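Extracellular solute-binding protein, family 1 (Bifidobacterium longum subsp. infantis, PDB 6FTH) probably binds human milk oligosaccharides outside the cell and hands them to an ABC transporter for uptake into the bacterium. Local coordinates at residues Ile29-Val34 with Ile83-Leu88; Val35-Thr40 with Ala406-Gly411; Thr40-Asn45 with Trp62-Glu67; Met46-Asp51 with Leu371-Asn376; Leu140-Gly145 with Ala338-Leu343. All coordinates share one frame; numbering follows the deposited sequence.

Interaction 1: Ile29-Val34 with Ile83-Leu88; sequences IVSVLV and IADVSL
Val32 and Val86 lie side by side and point the same way; CG1 of Val32, anti to the backbone N (chi1 -176°), stands 4.0 Å from CG1 of Val86. On the same face of the sheet Val34 touches Leu88 through CG2 and CD1, while CG1 of Val30 meets CG2 of Val86. The other face belongs to Leu33, whose CB rests 3.9 Å from CB of Ala84 and also comes near Ser87 OG.

Between these two layers runs a parallel ladder pairing Val32 with Val86, Leu33 with Ser87 and Val34 with Leu88. Its bonds go from Val86 N to Ser31 O, from Leu33 N to Val86 O and from Leu88 N to Leu33 O, the last at 2.8 Å. The axes of 29-34 and 86-88 run 19° apart, near parallel.

Before the first bridge, at Ser31 and Asp85, the ladder gives way to a side-chain exchange. Asp85 N donates an almost straight bond to Ser31 OG (3.0 Å, 176°), and Ser31 N answers with a bond to Asp85 OD2 (3.0 Å) that arrives from above the carboxylate plane. A water donates to both Asp85 OD2 and Ile29 O.

Parallel strands 59-66, 29-36 and 86-88 build the alpha/beta sheet of one lobe, as in other solute-binding proteins of ABC transporters. Val32 touches Ile60 and Trp62 of strand 59-66. Strand 339-343 follows strand 86-88, Phe341 reaching Val86 and Leu88, and helix 350-360 covers the valine face through Ala352, Ala353 and Leu356.

Interaction 2: Val35-Thr40 with Ala406-Gly411; sequences VKRPAT and ADRFSG
Arg37 NE donates to Asp407 OD1 at 2.8 Å, a salt bridge in which the oxygen sits at the guanidinium edge, 5° out of its plane. The carboxylate stands across that plane, 89° from it. Asp407 holds a second arginine: Arg408 NH1 reaches its OD2 at 2.8 Å on the syn lone pair, so one carboxylate is shared by two arginines whose NE and NH1 come close, and would probably offset their repulsion. The strongest partner of Arg408 is Glu67, which takes its NE.

The Arg37 chain is extended from CG to NE, CG anti to the backbone N (chi1 -172°), and crosses Arg408 at about a right angle with CG 3.5 Å above one face of that guanidinium, offset toward the rim. Its CD meets Ala406 CB at 3.8 Å.

Arg37 to Thr40 form a type II beta turn where the chain leaves strand 29-36 and meets the short 3-10 segment 407-408. An alanine in place of Arg37 would probably leave the carboxylate to Arg408 alone of the two arginines, with no methylene over that guanidinium face.

Inside the turn Thr40 OG1 donates to Arg37 O at 2.7 Å, and Arg37 NH1 donates to Pro38 O.

Interaction 3: Thr40-Asn45 with Trp62-Glu67; sequences TDKIAN and WQEVSE
Ile43 sets its CG2 methyl over the centre of the six-membered ring of Trp62, a CH-pi contact of 3.7 Å to the ring centroid, 10° off the normal. The two side chains cross at about a right angle, and CG2 reaches that spot anti to the backbone N of Ile43. The other branch, CG1, turns toward Glu64 and passes 3.3 Å from its OE1, while CD1 also comes near the indole at CE3.

Glu64 stretches out beyond CG and brings its carboxylate up against the loop at Lys42 and Ile43. Ile43 N donates to OE1 at 3.0 Å, approaching from above the carboxylate plane, 45° out of it. That same OE1 takes a salt bridge from Lys36 NZ, its strongest partner. Lys42 NZ lies at salt-bridge distance from OE2, but the place of this oxygen is doubtful.

The contact ties the outermost strand 59-66 of the sheet to the loop from strand 29-36 to helix 47-56, the first connection of the beta-alpha-beta crossover 29-36, 47-56, 59-66. A leucine in place of Glu64 would probably leave Lys36 without its charged mate and Ile43 N without its acceptor.

Within the loop, Asp41 OD1 receives both Lys42 N (2.7 Å) and Asn45 ND2 (3.0 Å) from the same face of its carboxylate, which ties Asn45, in the 3-10 segment 43-45, to the residue before Lys42.

Interaction 4: Met46-Asp51 with Leu371-Asn376; sequences MQWAKD and LGSFGN
Ser373 OG accepts a hydrogen bond from Trp48 N at 3.0 Å, with an angle of 155° at the hydrogen. The same oxygen sits at the edge of the indole, near its plane, 3.2 Å from Trp48 CD1, and 3.5 Å from Gln47 CB. It reaches this corner by standing anti to its own carbonyl carbon (chi1 -57°). Trp48 CG lies between the backbone N and the carbonyl carbon, 3.8 Å from Ser373 OG. The indole NE1 finds a partner beyond this pair in Pro403 O.

All of this happens at the N-terminus of helix 47-56, where Met46 is the N-cap residue and Trp48 N is an amide of the first turn. The acceptor is thus supplied from a distant part of the chain, the loop that follows helix 363-371. Gly372, the first residue past that helix, has a positive phi of 91°, at backbone angles that call for glycine.

Beside the serine, a water accepts from Gln47 N and, weakly, from Asn376 ND2, a polar bridge between the two segments. The Gln47 side chain, bent at chi2, turns along its own helix toward Asp51, its NE2 donating to Asp51 OD1 at 2.9 Å from above the carboxylate plane.

Interaction 5: Leu140-Gly145 with Ala338-Leu343; sequences LPSSRG and ADRFSL
Leu140 lies alongside Phe341, both side chains pointing the same way, with CB to CB at 3.8 Å and CD1 of the leucine against CB and CG of the phenylalanine. Phe341 keeps that CG anti to its backbone N (chi1 -174°). The Phe341 side chain also touches Ala357 of helix 350-360.

Arg340 and Phe341 both face Leu140, a classic beta bulge. Leu140 N donates to Phe341 O at 2.9 Å, in the carbonyl plane and on a lone pair, while Arg340 N gives its hydrogen to Leu140 O, also at 2.9 Å. The chain turns a corner here: strand 336-337 pairs with strand 140-143, whereas strand 339-343 goes on as an edge of the sheet that includes strand 86-88.

Arg340 CG packs 3.7 Å from Ser142 CB. The guanidinium belongs mainly to the neighbouring loop, where NH1 donates to Asp407 O and Phe409 O; His89 ND1 is paired with Asp339 OD2. Pro141 faces helices 114-122 and 124-130 through Phe119 and Ala126.

Next to the bulge, Arg340 NE closes a salt bridge of 2.9 Å with Asp339 OD1, met from above the carboxylate plane.

Overall arrangement
Interactions 1, 4 and 5 are buried; interactions 2 and 3 are surface contacts in which salt bridges join apolar packing. Interaction 1 forms the middle of a four-stranded sheet. Interaction 3 adds its outer strand 59-66 and interaction 5 reaches strand 339-343 at the opposite edge, joined to interaction 1 by a backbone bond from Ser87 N to Ser342 O. Interactions 2 and 3 share Thr40 and are linked by two salt bridges, Lys36 to Glu64 and Arg408 to Glu67. Arg340 of interaction 5 holds the loop of interaction 2. Interaction 4, about 20 Å centre to centre from interactions 1 and 5, centres on one serine hydroxyl at the start of helix 47-56.

Interaction 1: Ile29-Val34 with Ile83-Leu88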
# COMPACT_ATOMS: atom_id res chain seq x y z
N ILE A 29 13.78 -21.79 -24.57
CA ILE A 29 12.57 -20.98 -24.55
C ILE A 29 12.05 -20.89 -23.13
O ILE A 29 12.04 -21.88 -22.38
CB ILE A 29 11.49 -21.53 -25.51
CG1 ILE A 29 12.02 -21.57 -26.94
CG2 ILE A 29 10.25 -20.65 -25.46
CD1 ILE A 29 11.07 -22.26 -27.91
N VAL A 30 11.65 -19.69 -22.74
CA VAL A 30 11.09 -19.41 -21.42
C VAL A 30 9.82 -18.61 -21.67
O VAL A 30 9.89 -17.52 -22.24
CB VAL A 30 12.06 -18.60 -20.54
CG1 VAL A 30 11.42 -18.30 -19.18
CG2 VAL A 30 13.39 -19.33 -20.37
N SER A 31 8.68 -19.15 -21.26
CA SER A 31 7.45 -18.39 -21.31
C SER A 31 7.35 -17.52 -20.05
O SER A 31 7.67 -17.98 -18.95
CB SER A 31 6.22 -19.30 -21.41
OG SER A 31 6.22 -20.30 -20.40
N VAL A 32 6.95 -16.27 -20.24
CA VAL A 32 6.91 -15.30 -19.15
C VAL A 32 5.55 -14.60 -19.16
O VAL A 32 5.26 -13.79 -20.05
CB VAL A 32 8.04 -14.27 -19.25
CG1 VAL A 32 8.00 -13.35 -18.03
CG2 VAL A 32 9.39 -14.95 -19.34
N LEU A 33 4.73 -14.89 -18.16
CA LEU A 33 3.50 -14.14 -17.95
C LEU A 33 3.83 -12.88 -17.15
O LEU A 33 4.49 -12.96 -16.11
CB LEU A 33 2.48 -14.98 -17.18
CG LEU A 33 1.26 -14.22 -16.67
CD1 LEU A 33 0.38 -13.75 -17.80
CD2 LEU A 33 0.45 -15.11 -15.70
N VAL A 34 3.39 -11.73 -17.65
CA VAL A 34 3.57 -10.47 -16.94
C VAL A 34 2.21 -9.82 -16.78
O VAL A 34 1.54 -9.50 -17.77
CB VAL A 34 4.52 -9.50 -17.67
CG1 VAL A 34 4.79 -8.27 -16.79
CG2 VAL A 34 5.80 -10.19 -18.10
N ILE A 83 0.36 -22.80 -15.72
CA ILE A 83 1.19 -21.66 -15.35
C ILE A 83 2.36 -21.53 -16.31
O ILE A 83 2.91 -22.52 -16.80
CB ILE A 83 1.64 -21.71 -13.88
CG1 ILE A 83 2.62 -22.84 -13.63
CG2 ILE A 83 0.41 -21.88 -12.94
CD1 ILE A 83 3.28 -22.74 -12.27
N ALA A 84 2.72 -20.28 -16.60
CA ALA A 84 3.89 -20.01 -17.42
C ALA A 84 5.16 -20.42 -16.67
O ALA A 84 5.16 -20.58 -15.44
CB ALA A 84 3.96 -18.53 -17.75
N ASP A 85 6.25 -20.60 -17.42
CA ASP A 85 7.52 -20.93 -16.78
C ASP A 85 7.85 -19.90 -15.71
O ASP A 85 8.24 -20.26 -14.59
CB ASP A 85 8.64 -20.96 -17.82
CG ASP A 85 8.44 -22.03 -18.88
OD1 ASP A 85 7.72 -23.03 -18.62
OD2 ASP A 85 9.03 -21.87 -19.97
N VAL A 86 7.72 -18.63 -16.05
CA VAL A 86 7.97 -17.51 -15.15
C VAL A 86 6.74 -16.62 -15.16
O VAL A 86 6.18 -16.34 -16.22
CB VAL A 86 9.19 -16.70 -15.62
CG1 VAL A 86 9.31 -15.41 -14.82
CG2 VAL A 86 10.46 -17.52 -15.51
N SER A 87 6.30 -16.19 -13.98
CA SER A 87 5.21 -15.24 -13.87
C SER A 87 5.64 -14.06 -13.00
O SER A 87 6.20 -14.26 -11.91
CB SER A 87 3.96 -15.91 -13.31
OG SER A 87 3.67 -17.10 -14.02
N LEU A 88 5.35 -12.86 -13.48
CA LEU A 88 5.70 -11.61 -12.81
C LEU A 88 4.44 -10.87 -12.38
O LEU A 88 3.54 -10.64 -13.20
CB LEU A 88 6.50 -10.71 -13.75
CG LEU A 88 7.73 -11.31 -14.45
CD1 LEU A 88 8.43 -10.20 -15.24
CD2 LEU A 88 8.71 -12.05 -13.49
O HOH W 1 11.54 -22.98 -19.79

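Interaction 2: Val35-Thr40 with Ala406-Gly411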
# COMPACT_ATOMS: atom_id res chain seq x y z
N VAL A 35 1.80 -9.62 -15.54
CA VAL A 35 0.60 -8.86 -15.20
C VAL A 35 1.02 -7.40 -15.19
O VAL A 35 1.96 -7.02 -14.48
CB VAL A 35 0.03 -9.29 -13.85
CG1 VAL A 35 -1.24 -8.54 -13.52
CG2 VAL A 35 -0.21 -10.81 -13.81
N LYS A 36 0.37 -6.59 -16.03
CA LYS A 36 0.84 -5.25 -16.37
C LYS A 36 0.13 -4.14 -15.60
O LYS A 36 -1.09 -4.16 -15.39
CB LYS A 36 0.64 -5.00 -17.87
CG LYS A 36 1.45 -5.89 -18.80
CD LYS A 36 2.98 -5.62 -18.81
CE LYS A 36 3.34 -4.25 -19.37
NZ LYS A 36 2.68 -4.03 -20.71
N ARG A 37 0.91 -3.14 -15.20
CA ARG A 37 0.35 -1.91 -14.70
C ARG A 37 -0.42 -1.21 -15.81
O ARG A 37 -0.04 -1.28 -16.99
CB ARG A 37 1.50 -0.99 -14.29
CG ARG A 37 1.11 0.27 -13.57
CD ARG A 37 2.31 1.17 -13.52
NE ARG A 37 2.12 2.37 -12.74
CZ ARG A 37 1.54 3.49 -13.19
NH1 ARG A 37 1.04 3.55 -14.42
NH2 ARG A 37 1.44 4.54 -12.39
N PRO A 38 -1.49 -0.49 -15.48
CA PRO A 38 -2.09 0.39 -16.48
C PRO A 38 -1.07 1.39 -17.01
O PRO A 38 -0.08 1.72 -16.34
CB PRO A 38 -3.22 1.09 -15.72
CG PRO A 38 -3.58 0.14 -14.63
CD PRO A 38 -2.27 -0.53 -14.23
N ALA A 39 -1.31 1.86 -18.23
CA ALA A 39 -0.58 2.97 -18.85
C ALA A 39 0.79 2.57 -19.36
O ALA A 39 1.57 3.46 -19.74
CB ALA A 39 -0.42 4.19 -17.93
N THR A 40 1.10 1.28 -19.41
CA THR A 40 2.37 0.78 -19.93
C THR A 40 2.24 0.36 -21.39
O THR A 40 1.18 -0.13 -21.82
CB THR A 40 2.86 -0.39 -19.06
OG1 THR A 40 1.83 -1.39 -18.96
CG2 THR A 40 3.24 0.08 -17.68
N ALA A 406 7.35 0.14 -14.26
CA ALA A 406 7.13 1.13 -13.18
C ALA A 406 7.05 0.41 -11.83
O ALA A 406 7.82 -0.54 -11.60
CB ALA A 406 5.98 2.04 -13.51
N ASP A 407 6.15 0.84 -10.95
CA ASP A 407 6.09 0.29 -9.60
C ASP A 407 5.66 -1.17 -9.58
O ASP A 407 5.83 -1.82 -8.55
CB ASP A 407 5.16 1.14 -8.73
CG ASP A 407 3.76 1.17 -9.26
OD1 ASP A 407 3.55 1.67 -10.38
OD2 ASP A 407 2.88 0.61 -8.58
N ARG A 408 5.15 -1.71 -10.68
CA ARG A 408 4.80 -3.12 -10.75
C ARG A 408 6.00 -4.02 -11.10
O ARG A 408 5.82 -5.23 -11.26
CB ARG A 408 3.69 -3.31 -11.79
CG ARG A 408 2.28 -3.24 -11.26
CD ARG A 408 1.91 -1.91 -10.64
NE ARG A 408 0.44 -1.76 -10.64
CZ ARG A 408 -0.22 -0.65 -10.30
NH1 ARG A 408 0.43 0.43 -9.88
NH2 ARG A 408 -1.54 -0.62 -10.39
N PHE A 409 7.21 -3.47 -11.18
CA PHE A 409 8.38 -4.19 -11.68
C PHE A 409 8.84 -5.33 -10.76
O PHE A 409 8.43 -5.47 -9.60
CB PHE A 409 9.55 -3.24 -11.96
CG PHE A 409 10.37 -2.82 -10.72
CD1 PHE A 409 9.77 -2.50 -9.51
CD2 PHE A 409 11.73 -2.70 -10.83
CE1 PHE A 409 10.55 -2.10 -8.42
CE2 PHE A 409 12.51 -2.30 -9.75
CZ PHE A 409 11.92 -1.99 -8.56
N SER A 410 9.74 -6.13 -11.33
CA SER A 410 10.32 -7.31 -10.70
C SER A 410 11.82 -7.04 -10.58
O SER A 410 12.62 -7.45 -11.43
CB SER A 410 10.07 -8.54 -11.54
OG SER A 410 8.69 -8.71 -11.73
N GLY A 411 12.21 -6.40 -9.49
CA GLY A 411 13.60 -6.00 -9.31
C GLY A 411 13.75 -5.25 -8.01
O GLY A 411 12.85 -5.26 -7.17
O HOH W 2 1.97 4.28 -9.25

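Interaction 3: Thr40-Asn45 with Trp62-Glu67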
# COMPACT_ATOMS: atom_id res chain seq x y z
N THR A 40 1.10 1.28 -19.41
CA THR A 40 2.37 0.78 -19.93
C THR A 40 2.24 0.36 -21.39
O THR A 40 1.18 -0.13 -21.82
CB THR A 40 2.86 -0.39 -19.06
OG1 THR A 40 1.83 -1.39 -18.96
CG2 THR A 40 3.24 0.08 -17.68
N ASP A 41 3.31 0.59 -22.15
CA ASP A 41 3.45 0.05 -23.49
C ASP A 41 3.56 -1.47 -23.42
O ASP A 41 3.70 -2.07 -22.35
CB ASP A 41 4.70 0.63 -24.16
CG ASP A 41 4.66 0.59 -25.69
OD1 ASP A 41 3.77 -0.07 -26.28
OD2 ASP A 41 5.53 1.25 -26.31
N LYS A 42 3.43 -2.10 -24.58
CA LYS A 42 3.69 -3.52 -24.67
C LYS A 42 5.17 -3.78 -24.38
O LYS A 42 6.03 -3.01 -24.79
CB LYS A 42 3.32 -3.97 -26.09
CG LYS A 42 2.98 -5.43 -26.24
CD LYS A 42 4.22 -6.26 -25.99
CE LYS A 42 4.13 -7.65 -26.45
NZ LYS A 42 5.13 -8.45 -25.74
N ILE A 43 5.46 -4.87 -23.66
CA ILE A 43 6.84 -5.17 -23.29
C ILE A 43 7.73 -5.36 -24.51
O ILE A 43 8.90 -4.95 -24.52
CB ILE A 43 6.90 -6.40 -22.36
CG1 ILE A 43 6.18 -6.11 -21.06
CG2 ILE A 43 8.37 -6.77 -22.05
CD1 ILE A 43 6.18 -7.30 -20.08
N ALA A 44 7.21 -6.03 -25.54
CA ALA A 44 7.99 -6.24 -26.76
C ALA A 44 8.46 -4.92 -27.36
O ALA A 44 9.47 -4.89 -28.07
CB ALA A 44 7.18 -7.03 -27.79
N ASN A 45 7.74 -3.82 -27.09
CA ASN A 45 8.13 -2.51 -27.59
C ASN A 45 9.20 -1.83 -26.75
O ASN A 45 9.61 -0.72 -27.09
CB ASN A 45 6.92 -1.57 -27.68
CG ASN A 45 5.99 -1.93 -28.82
OD1 ASN A 45 6.39 -2.64 -29.75
ND2 ASN A 45 4.75 -1.47 -28.74
N TRP A 62 6.67 -13.70 -24.30
CA TRP A 62 5.95 -12.84 -23.37
C TRP A 62 4.45 -13.07 -23.51
O TRP A 62 3.93 -13.22 -24.62
CB TRP A 62 6.24 -11.36 -23.65
CG TRP A 62 7.68 -10.90 -23.52
CD1 TRP A 62 8.54 -10.62 -24.54
CD2 TRP A 62 8.41 -10.63 -22.31
NE1 TRP A 62 9.75 -10.20 -24.05
CE2 TRP A 62 9.70 -10.20 -22.68
CE3 TRP A 62 8.09 -10.71 -20.95
CZ2 TRP A 62 10.66 -9.87 -21.75
CZ3 TRP A 62 9.06 -10.38 -20.03
CH2 TRP A 62 10.34 -9.96 -20.44
N GLN A 63 3.77 -13.11 -22.37
CA GLN A 63 2.31 -13.12 -22.32
C GLN A 63 1.91 -12.03 -21.34
O GLN A 63 2.34 -12.04 -20.19
CB GLN A 63 1.80 -14.47 -21.81
CG GLN A 63 0.29 -14.56 -21.76
CD GLN A 63 -0.20 -15.83 -21.09
OE1 GLN A 63 0.56 -16.78 -20.89
NE2 GLN A 63 -1.49 -15.85 -20.73
N GLU A 64 1.13 -11.07 -21.80
CA GLU A 64 0.73 -9.94 -20.98
C GLU A 64 -0.76 -10.00 -20.67
O GLU A 64 -1.57 -10.38 -21.52
CB GLU A 64 1.03 -8.63 -21.70
CG GLU A 64 2.51 -8.42 -21.94
CD GLU A 64 2.77 -7.23 -22.83
OE1 GLU A 64 3.09 -6.15 -22.31
OE2 GLU A 64 2.60 -7.36 -24.06
N VAL A 65 -1.10 -9.63 -19.44
CA VAL A 65 -2.49 -9.54 -19.00
C VAL A 65 -2.66 -8.32 -18.12
O VAL A 65 -1.74 -7.92 -17.39
CB VAL A 65 -2.92 -10.81 -18.25
CG1 VAL A 65 -2.70 -12.03 -19.12
CG2 VAL A 65 -2.14 -10.95 -16.95
N SER A 66 -3.84 -7.70 -18.19
CA SER A 66 -4.14 -6.58 -17.30
C SER A 66 -4.37 -7.07 -15.88
O SER A 66 -4.63 -8.26 -15.63
CB SER A 66 -5.38 -5.83 -17.77
OG SER A 66 -6.54 -6.62 -17.55
N GLU A 67 -4.27 -6.14 -14.94
CA GLU A 67 -4.54 -6.47 -13.54
C GLU A 67 -5.99 -6.89 -13.36
O GLU A 67 -6.27 -7.86 -12.64
CB GLU A 67 -4.17 -5.27 -12.66
CG GLU A 67 -2.65 -5.10 -12.54
CD GLU A 67 -2.21 -3.85 -11.81
OE1 GLU A 67 -2.96 -2.86 -11.70
OE2 GLU A 67 -1.05 -3.88 -11.35

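Interaction 4: Met46-Asp51 with Leu371-Asn376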
# COMPACT_ATOMS: atom_id res chain seq x y z
N MET A 46 9.66 -2.45 -25.66
CA MET A 46 10.62 -1.81 -24.76
C MET A 46 12.04 -2.29 -25.06
O MET A 46 12.30 -3.50 -25.06
CB MET A 46 10.26 -2.14 -23.31
CG MET A 46 8.88 -1.63 -22.91
SD MET A 46 8.42 -2.24 -21.28
CE MET A 46 6.69 -1.77 -21.19
N GLN A 47 12.95 -1.34 -25.30
CA GLN A 47 14.32 -1.69 -25.62
C GLN A 47 14.97 -2.54 -24.54
O GLN A 47 15.64 -3.53 -24.84
CB GLN A 47 15.15 -0.42 -25.87
CG GLN A 47 16.59 -0.70 -26.25
CD GLN A 47 16.69 -1.40 -27.59
OE1 GLN A 47 16.16 -0.92 -28.58
NE2 GLN A 47 17.35 -2.55 -27.62
N TRP A 48 14.79 -2.17 -23.27
CA TRP A 48 15.43 -2.94 -22.20
C TRP A 48 14.99 -4.40 -22.24
O TRP A 48 15.78 -5.28 -21.88
CB TRP A 48 15.16 -2.32 -20.82
CG TRP A 48 13.72 -2.35 -20.38
CD1 TRP A 48 12.84 -1.33 -20.45
CD2 TRP A 48 13.01 -3.46 -19.80
NE1 TRP A 48 11.61 -1.72 -19.97
CE2 TRP A 48 11.70 -3.02 -19.56
CE3 TRP A 48 13.36 -4.77 -19.46
CZ2 TRP A 48 10.72 -3.85 -19.00
CZ3 TRP A 48 12.40 -5.60 -18.90
CH2 TRP A 48 11.09 -5.14 -18.69
N ALA A 49 13.75 -4.67 -22.67
CA ALA A 49 13.27 -6.04 -22.70
C ALA A 49 13.93 -6.83 -23.84
O ALA A 49 14.15 -8.04 -23.72
CB ALA A 49 11.76 -6.08 -22.84
N LYS A 50 14.23 -6.15 -24.95
CA LYS A 50 15.00 -6.77 -26.02
C LYS A 50 16.43 -7.03 -25.57
O LYS A 50 16.98 -8.12 -25.81
CB LYS A 50 14.97 -5.86 -27.26
CG LYS A 50 13.64 -5.85 -27.98
CD LYS A 50 13.80 -5.33 -29.41
CE LYS A 50 12.48 -5.39 -30.19
NZ LYS A 50 11.74 -6.67 -30.04
N ASP A 51 17.04 -6.05 -24.90
CA ASP A 51 18.37 -6.24 -24.31
C ASP A 51 18.37 -7.41 -23.34
O ASP A 51 19.30 -8.23 -23.34
CB ASP A 51 18.81 -4.97 -23.57
CG ASP A 51 19.05 -3.79 -24.48
OD1 ASP A 51 19.04 -3.96 -25.72
OD2 ASP A 51 19.27 -2.67 -23.95
N LEU A 371 12.06 2.74 -14.48
CA LEU A 371 12.08 4.07 -15.10
C LEU A 371 12.07 4.04 -16.62
O LEU A 371 12.09 5.11 -17.25
CB LEU A 371 13.34 4.83 -14.64
CG LEU A 371 13.46 4.99 -13.12
CD1 LEU A 371 14.78 5.64 -12.73
CD2 LEU A 371 12.29 5.78 -12.57
N GLY A 372 12.07 2.87 -17.24
CA GLY A 372 12.14 2.73 -18.68
C GLY A 372 13.57 2.61 -19.19
O GLY A 372 14.55 2.78 -18.47
N SER A 373 13.68 2.32 -20.48
CA SER A 373 14.97 2.05 -21.10
C SER A 373 15.91 3.25 -21.00
O SER A 373 15.48 4.41 -21.11
CB SER A 373 14.76 1.71 -22.57
OG SER A 373 13.87 0.61 -22.73
N PHE A 374 17.20 2.97 -20.80
CA PHE A 374 18.22 4.00 -20.86
C PHE A 374 18.16 4.72 -22.21
O PHE A 374 17.99 4.10 -23.26
CB PHE A 374 19.60 3.37 -20.68
CG PHE A 374 19.85 2.81 -19.30
CD1 PHE A 374 19.46 3.49 -18.17
CD2 PHE A 374 20.48 1.59 -19.16
CE1 PHE A 374 19.70 2.97 -16.91
CE2 PHE A 374 20.73 1.05 -17.92
CZ PHE A 374 20.34 1.74 -16.79
N GLY A 375 18.26 6.05 -22.16
CA GLY A 375 18.18 6.87 -23.35
C GLY A 375 16.78 7.23 -23.78
O GLY A 375 16.63 8.06 -24.69
N ASN A 376 15.75 6.63 -23.19
CA ASN A 376 14.39 7.02 -23.49
C ASN A 376 13.96 8.06 -22.46
O ASN A 376 14.01 9.26 -22.75
CB ASN A 376 13.49 5.77 -23.52
CG ASN A 376 12.07 6.07 -23.92
OD1 ASN A 376 11.59 7.20 -23.76
ND2 ASN A 376 11.37 5.05 -24.42
O HOH W 3 12.21 1.85 -24.87

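Interaction 5: Leu140-Gly145 with Ala338-Leu343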
# COMPACT_ATOMS: atom_id res chain seq x y z
N LEU A 140 9.54 -14.07 -5.43
CA LEU A 140 10.50 -13.04 -5.07
C LEU A 140 9.78 -11.72 -4.85
O LEU A 140 8.81 -11.41 -5.55
CB LEU A 140 11.54 -12.81 -6.17
CG LEU A 140 12.37 -14.02 -6.61
CD1 LEU A 140 13.40 -13.63 -7.65
CD2 LEU A 140 13.07 -14.65 -5.40
N PRO A 141 10.23 -10.92 -3.89
CA PRO A 141 9.69 -9.57 -3.73
C PRO A 141 10.40 -8.58 -4.65
O PRO A 141 11.38 -8.90 -5.32
CB PRO A 141 10.04 -9.27 -2.27
CG PRO A 141 11.35 -9.96 -2.07
CD PRO A 141 11.31 -11.20 -2.92
N SER A 142 9.88 -7.35 -4.66
CA SER A 142 10.56 -6.22 -5.27
C SER A 142 10.76 -5.12 -4.24
O SER A 142 10.08 -5.09 -3.21
CB SER A 142 9.73 -5.63 -6.42
OG SER A 142 8.43 -5.25 -5.95
N SER A 143 11.68 -4.19 -4.55
CA SER A 143 11.85 -2.96 -3.78
C SER A 143 12.01 -1.79 -4.73
O SER A 143 12.95 -1.78 -5.53
CB SER A 143 13.08 -3.03 -2.87
OG SER A 143 13.50 -1.72 -2.49
N ARG A 144 11.15 -0.78 -4.61
CA ARG A 144 11.32 0.46 -5.35
C ARG A 144 12.19 1.47 -4.62
O ARG A 144 12.30 2.62 -5.07
CB ARG A 144 9.98 1.08 -5.79
CG ARG A 144 8.94 1.26 -4.71
CD ARG A 144 7.73 2.07 -5.23
NE ARG A 144 6.60 1.94 -4.34
CZ ARG A 144 5.40 2.45 -4.58
NH1 ARG A 144 5.19 3.18 -5.67
NH2 ARG A 144 4.40 2.24 -3.73
N GLY A 145 12.81 1.08 -3.52
CA GLY A 145 13.91 1.84 -2.98
C GLY A 145 13.55 2.71 -1.80
O GLY A 145 12.39 2.88 -1.42
N ALA A 338 5.26 -8.36 -2.79
CA ALA A 338 5.58 -9.75 -2.50
C ALA A 338 5.29 -10.74 -3.64
O ALA A 338 5.47 -11.94 -3.44
CB ALA A 338 4.80 -10.21 -1.28
N ASP A 339 4.88 -10.27 -4.81
CA ASP A 339 4.35 -11.13 -5.86
C ASP A 339 5.11 -11.00 -7.17
O ASP A 339 4.52 -11.05 -8.25
CB ASP A 339 2.87 -10.80 -6.11
CG ASP A 339 2.66 -9.43 -6.72
OD1 ASP A 339 3.42 -8.48 -6.41
OD2 ASP A 339 1.73 -9.27 -7.52
N ARG A 340 6.43 -10.87 -7.14
CA ARG A 340 7.12 -10.33 -8.30
C ARG A 340 7.93 -11.32 -9.13
O ARG A 340 8.44 -10.94 -10.19
CB ARG A 340 7.91 -9.09 -7.88
CG ARG A 340 6.99 -8.01 -7.32
CD ARG A 340 6.09 -7.45 -8.42
NE ARG A 340 4.97 -6.63 -7.96
CZ ARG A 340 5.00 -5.31 -7.85
NH1 ARG A 340 6.12 -4.61 -8.10
NH2 ARG A 340 3.89 -4.67 -7.47
N PHE A 341 8.05 -12.58 -8.72
CA PHE A 341 8.66 -13.59 -9.58
C PHE A 341 8.37 -14.97 -9.05
O PHE A 341 8.73 -15.28 -7.90
CB PHE A 341 10.19 -13.40 -9.64
CG PHE A 341 10.89 -14.32 -10.62
CD1 PHE A 341 11.15 -15.65 -10.29
CD2 PHE A 341 11.30 -13.85 -11.86
CE1 PHE A 341 11.80 -16.49 -11.19
CE2 PHE A 341 11.94 -14.69 -12.77
CZ PHE A 341 12.17 -16.02 -12.43
N SER A 342 7.75 -15.83 -9.85
CA SER A 342 7.59 -17.23 -9.47
C SER A 342 7.90 -18.11 -10.68
O SER A 342 7.61 -17.73 -11.81
CB SER A 342 6.16 -17.53 -8.98
OG SER A 342 5.87 -16.90 -7.74
N LEU A 343 8.53 -19.24 -10.41
CA LEU A 343 9.01 -20.18 -11.42
C LEU A 343 8.19 -21.46 -11.33
O LEU A 343 8.06 -22.02 -10.24
CB LEU A 343 10.48 -20.52 -11.17
CG LEU A 343 11.20 -21.54 -12.06
CD1 LEU A 343 11.15 -21.15 -13.52
CD2 LEU A 343 12.64 -21.69 -11.60